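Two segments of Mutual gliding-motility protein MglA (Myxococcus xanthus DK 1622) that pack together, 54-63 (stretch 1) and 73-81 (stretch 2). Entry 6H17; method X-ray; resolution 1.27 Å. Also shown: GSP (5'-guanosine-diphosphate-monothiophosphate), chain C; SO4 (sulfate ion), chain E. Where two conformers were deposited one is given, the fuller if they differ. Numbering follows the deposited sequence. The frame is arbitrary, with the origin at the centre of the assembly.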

# COMPACT_ATOMS: atom_id res chain seq x y z
N THR A 54 -20.98 -1.26 -4.60
CA THR A 54 -20.01 -2.24 -5.08
C THR A 54 -18.66 -1.63 -5.36
O THR A 54 -17.79 -2.30 -5.95
CB THR A 54 -20.56 -3.00 -6.29
OG1 THR A 54 -20.90 -2.08 -7.32
CG2 THR A 54 -21.78 -3.81 -5.90
N LEU A 55 -18.43 -0.39 -4.93
CA LEU A 55 -17.11 0.24 -5.09
C LEU A 55 -16.36 -0.07 -3.81
O LEU A 55 -16.45 0.67 -2.82
CB LEU A 55 -17.26 1.73 -5.33
CG LEU A 55 -15.95 2.50 -5.52
CD1 LEU A 55 -15.20 1.99 -6.73
CD2 LEU A 55 -16.25 3.99 -5.63
N PHE A 56 -15.61 -1.16 -3.80
CA PHE A 56 -15.05 -1.70 -2.58
C PHE A 56 -13.59 -1.32 -2.41
O PHE A 56 -12.80 -1.35 -3.36
CB PHE A 56 -15.10 -3.23 -2.56
CG PHE A 56 -16.47 -3.80 -2.54
CD1 PHE A 56 -17.26 -3.72 -1.39
CD2 PHE A 56 -16.99 -4.45 -3.65
CE1 PHE A 56 -18.53 -4.26 -1.37
CE2 PHE A 56 -18.26 -4.99 -3.63
CZ PHE A 56 -19.04 -4.89 -2.49
N PHE A 57 -13.22 -1.02 -1.18
CA PHE A 57 -11.82 -1.03 -0.79
C PHE A 57 -11.71 -1.71 0.58
O PHE A 57 -12.71 -2.00 1.23
CB PHE A 57 -11.21 0.37 -0.79
CG PHE A 57 -11.83 1.30 0.21
CD1 PHE A 57 -11.26 1.46 1.45
CD2 PHE A 57 -12.98 2.00 -0.10
CE1 PHE A 57 -11.81 2.32 2.36
CE2 PHE A 57 -13.54 2.86 0.81
CZ PHE A 57 -12.97 3.03 2.03
N ASP A 58 -10.49 -1.97 0.99
CA ASP A 58 -10.23 -2.87 2.11
C ASP A 58 -9.58 -2.14 3.26
O ASP A 58 -8.89 -1.14 3.08
CB ASP A 58 -9.27 -3.98 1.67
CG ASP A 58 -9.71 -4.64 0.41
OD1 ASP A 58 -10.71 -5.39 0.45
OD2 ASP A 58 -9.09 -4.38 -0.66
N PHE A 59 -9.78 -2.70 4.46
CA PHE A 59 -9.20 -2.23 5.71
C PHE A 59 -8.74 -3.42 6.54
O PHE A 59 -9.49 -4.39 6.70
CB PHE A 59 -10.24 -1.42 6.51
CG PHE A 59 -9.79 -1.01 7.89
CD1 PHE A 59 -9.05 0.14 8.08
CD2 PHE A 59 -10.09 -1.78 9.01
CE1 PHE A 59 -8.63 0.53 9.36
CE2 PHE A 59 -9.67 -1.40 10.30
CZ PHE A 59 -8.95 -0.25 10.46
N LEU A 60 -7.52 -3.34 7.06
CA LEU A 60 -6.97 -4.42 7.86
C LEU A 60 -6.03 -3.86 8.92
O LEU A 60 -4.98 -3.29 8.58
CB LEU A 60 -6.18 -5.40 6.99
CG LEU A 60 -5.36 -6.48 7.71
CD1 LEU A 60 -6.24 -7.34 8.59
CD2 LEU A 60 -4.65 -7.35 6.68
N PRO A 61 -6.36 -3.99 10.21
CA PRO A 61 -5.44 -3.55 11.27
C PRO A 61 -4.49 -4.65 11.71
O PRO A 61 -4.87 -5.82 11.80
CB PRO A 61 -6.39 -3.16 12.41
CG PRO A 61 -7.61 -3.96 12.21
CD PRO A 61 -7.67 -4.39 10.75
N LEU A 62 -3.24 -4.26 11.98
CA LEU A 62 -2.19 -5.20 12.31
C LEU A 62 -1.25 -4.63 13.35
O LEU A 62 -1.04 -3.41 13.42
CB LEU A 62 -1.29 -5.50 11.09
CG LEU A 62 -1.91 -6.12 9.86
CD1 LEU A 62 -0.90 -6.17 8.72
CD2 LEU A 62 -2.40 -7.53 10.16
N SER A 63 -0.64 -5.52 14.10
CA SER A 63 0.50 -5.19 14.95
C SER A 63 1.77 -5.62 14.23
O SER A 63 1.90 -6.78 13.84
CB SER A 63 0.40 -5.90 16.30
OG SER A 63 -0.78 -5.51 16.99
N ARG A 73 -0.29 0.48 16.19
CA ARG A 73 -1.05 -0.35 15.27
C ARG A 73 -0.98 0.25 13.88
O ARG A 73 -0.98 1.47 13.72
CB ARG A 73 -2.50 -0.50 15.73
CG ARG A 73 -2.67 -1.28 17.04
CD ARG A 73 -2.23 -2.74 16.93
NE ARG A 73 -2.33 -3.45 18.22
CZ ARG A 73 -1.32 -3.68 19.06
NH1 ARG A 73 -1.54 -4.33 20.20
NH2 ARG A 73 -0.08 -3.28 18.77
N PHE A 74 -0.87 -0.62 12.90
CA PHE A 74 -0.88 -0.25 11.49
C PHE A 74 -2.25 -0.57 10.90
O PHE A 74 -2.78 -1.67 11.10
CB PHE A 74 0.20 -1.02 10.74
CG PHE A 74 1.58 -0.50 10.99
CD1 PHE A 74 2.21 0.31 10.05
CD2 PHE A 74 2.25 -0.79 12.17
CE1 PHE A 74 3.47 0.80 10.28
CE2 PHE A 74 3.52 -0.29 12.39
CZ PHE A 74 4.12 0.50 11.45
N HIS A 75 -2.81 0.39 10.17
CA HIS A 75 -4.09 0.23 9.49
C HIS A 75 -3.80 0.24 8.00
O HIS A 75 -3.39 1.27 7.45
CB HIS A 75 -5.05 1.34 9.89
CG HIS A 75 -5.41 1.29 11.34
ND1 HIS A 75 -6.00 2.35 11.99
CD2 HIS A 75 -5.30 0.30 12.26
CE1 HIS A 75 -6.21 2.02 13.26
NE2 HIS A 75 -5.80 0.78 13.44
N LEU A 76 -3.96 -0.91 7.37
CA LEU A 76 -3.74 -1.06 5.94
C LEU A 76 -5.04 -0.81 5.19
O LEU A 76 -6.10 -1.33 5.57
CB LEU A 76 -3.27 -2.47 5.61
CG LEU A 76 -1.81 -2.80 5.89
CD1 LEU A 76 -1.32 -2.38 7.24
CD2 LEU A 76 -1.55 -4.30 5.64
N TYR A 77 -4.94 -0.01 4.12
CA TYR A 77 -6.05 0.29 3.23
C TYR A 77 -5.65 -0.03 1.80
O TYR A 77 -4.48 0.12 1.43
CB TYR A 77 -6.40 1.78 3.26
CG TYR A 77 -7.07 2.29 4.53
CD1 TYR A 77 -8.43 2.52 4.54
CD2 TYR A 77 -6.35 2.53 5.69
CE1 TYR A 77 -9.06 3.00 5.68
CE2 TYR A 77 -7.00 3.00 6.86
CZ TYR A 77 -8.34 3.23 6.81
OH TYR A 77 -9.00 3.67 7.94
N THR A 78 -6.61 -0.44 1.00
CA THR A 78 -6.46 -0.36 -0.45
C THR A 78 -7.35 0.76 -0.97
O THR A 78 -8.12 1.37 -0.22
CB THR A 78 -6.82 -1.68 -1.13
OG1 THR A 78 -8.23 -1.92 -1.02
CG2 THR A 78 -6.03 -2.83 -0.56
N VAL A 79 -7.22 1.03 -2.27
CA VAL A 79 -8.04 2.01 -2.94
C VAL A 79 -8.68 1.35 -4.15
O VAL A 79 -8.20 0.30 -4.62
CB VAL A 79 -7.23 3.24 -3.40
CG1 VAL A 79 -6.47 3.86 -2.23
CG2 VAL A 79 -6.28 2.90 -4.54
N PRO A 80 -9.72 1.96 -4.73
CA PRO A 80 -10.21 1.50 -6.04
C PRO A 80 -9.31 2.08 -7.12
O PRO A 80 -9.21 3.30 -7.27
CB PRO A 80 -11.64 2.05 -6.10
CG PRO A 80 -11.72 3.09 -5.06
CD PRO A 80 -10.60 2.97 -4.11
N GLY A 81 -8.63 1.21 -7.85
CA GLY A 81 -7.62 1.64 -8.79
C GLY A 81 -8.09 2.02 -10.16
O GLY A 81 -7.33 2.65 -10.91
PG GSP C . -9.25 -2.82 -7.72
O3B GSP C . -8.21 -4.09 -7.92
S1G GSP C . -10.35 -2.81 -9.25
O2G GSP C . -9.96 -3.07 -6.38
O3G GSP C . -8.35 -1.58 -7.60
PB GSP C . -7.16 -4.76 -6.95
O1B GSP C . -5.82 -4.14 -7.13
O2B GSP C . -7.67 -4.82 -5.56
PA GSP C . -7.32 -7.65 -6.90
O1A GSP C . -6.40 -7.85 -5.80
O2A GSP C . -8.76 -7.83 -6.65
O3A GSP C . -7.08 -6.24 -7.59
O5' GSP C . -6.82 -8.62 -8.07
C5' GSP C . -7.47 -8.62 -9.33
C4' GSP C . -7.31 -9.97 -10.01
O4' GSP C . -5.91 -10.21 -10.26
C3' GSP C . -7.80 -11.10 -9.16
O3' GSP C . -8.43 -12.08 -9.97
C2' GSP C . -6.55 -11.71 -8.52
O2' GSP C . -6.63 -13.06 -8.19
C1' GSP C . -5.54 -11.44 -9.65
N9 GSP C . -4.15 -11.37 -9.21
C8 GSP C . -3.68 -10.58 -8.21
N7 GSP C . -2.35 -10.77 -8.08
C5 GSP C . -1.98 -11.70 -9.02
C6 GSP C . -0.76 -12.29 -9.34
O6 GSP C . 0.33 -12.04 -8.78
N1 GSP C . -0.79 -13.21 -10.35
C2 GSP C . -1.93 -13.53 -11.03
N2 GSP C . -1.86 -14.42 -12.01
N3 GSP C . -3.13 -12.97 -10.73
C4 GSP C . -3.11 -12.08 -9.73
S SO4 E . 1.66 -5.88 21.39
O1 SO4 E . 2.89 -5.85 22.20
O2 SO4 E . 1.02 -4.55 21.39
O3 SO4 E . 2.01 -6.22 20.00
O4 SO4 E . 0.74 -6.89 21.90

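Neighbouring antiparallel strands are joined by backbone hydrogen bonds, but their side chains decide what each face of the sheet becomes. The packing of residues 54-63 against 73-81 in MglA, largely as an antiparallel strand pair, buries 810 Å², both sides summed. L76, F59 and L62 cover the most surface.

L76 serves the contact with both backbone and side chain. Its N donates to L60 O and its O accepts from L60 N, each at 2.9 Å, and the same carbonyl receives a CA-H...O contact from F59 CA at 3.2 Å. Its side chain lies on the buried face with L60, L62 and F74, where L76 CD2 meets L62 CD1 at 3.7 Å. Branched aliphatic chains suit this place, since they fill space and leave no polar group unpaired. L62 repeats the backbone pattern at the next hydrogen-bonded pair: L62 N to F74 O and F74 N to L62 O are both 2.8 Å. P61, which has no amide hydrogen to give, occupies a non-hydrogen-bonded pair opposite H75, so its ring costs the ladder nothing; P61 CB packs 3.6 Å from H75 CD2.

F59 organises the other face, which is partly exposed. With chi1 at t, its side chain leaves the strand on this face and its end comes nearer the neighbouring strand, turning an edge to the face of Y77, F59 CD1 lying 3.4 Å from Y77 CZ. It also meets H75 obliquely, the ring centroids 5.3 Å apart. Flat aromatic rings suit this partly exposed face, because they make broad contact with one another across the strands while part of their surface stays open.

Toward the nucleotide end the ladder gains a side-chain link: T78 OG1 donates to D58 OD2 at 2.6 Å, while T78 N reaches D58 O at 3.2 Å. Beyond it, L55 CD1 rests 3.6 Å from P80 CB, and G81 N donates to GSP O3G at 2.8 Å.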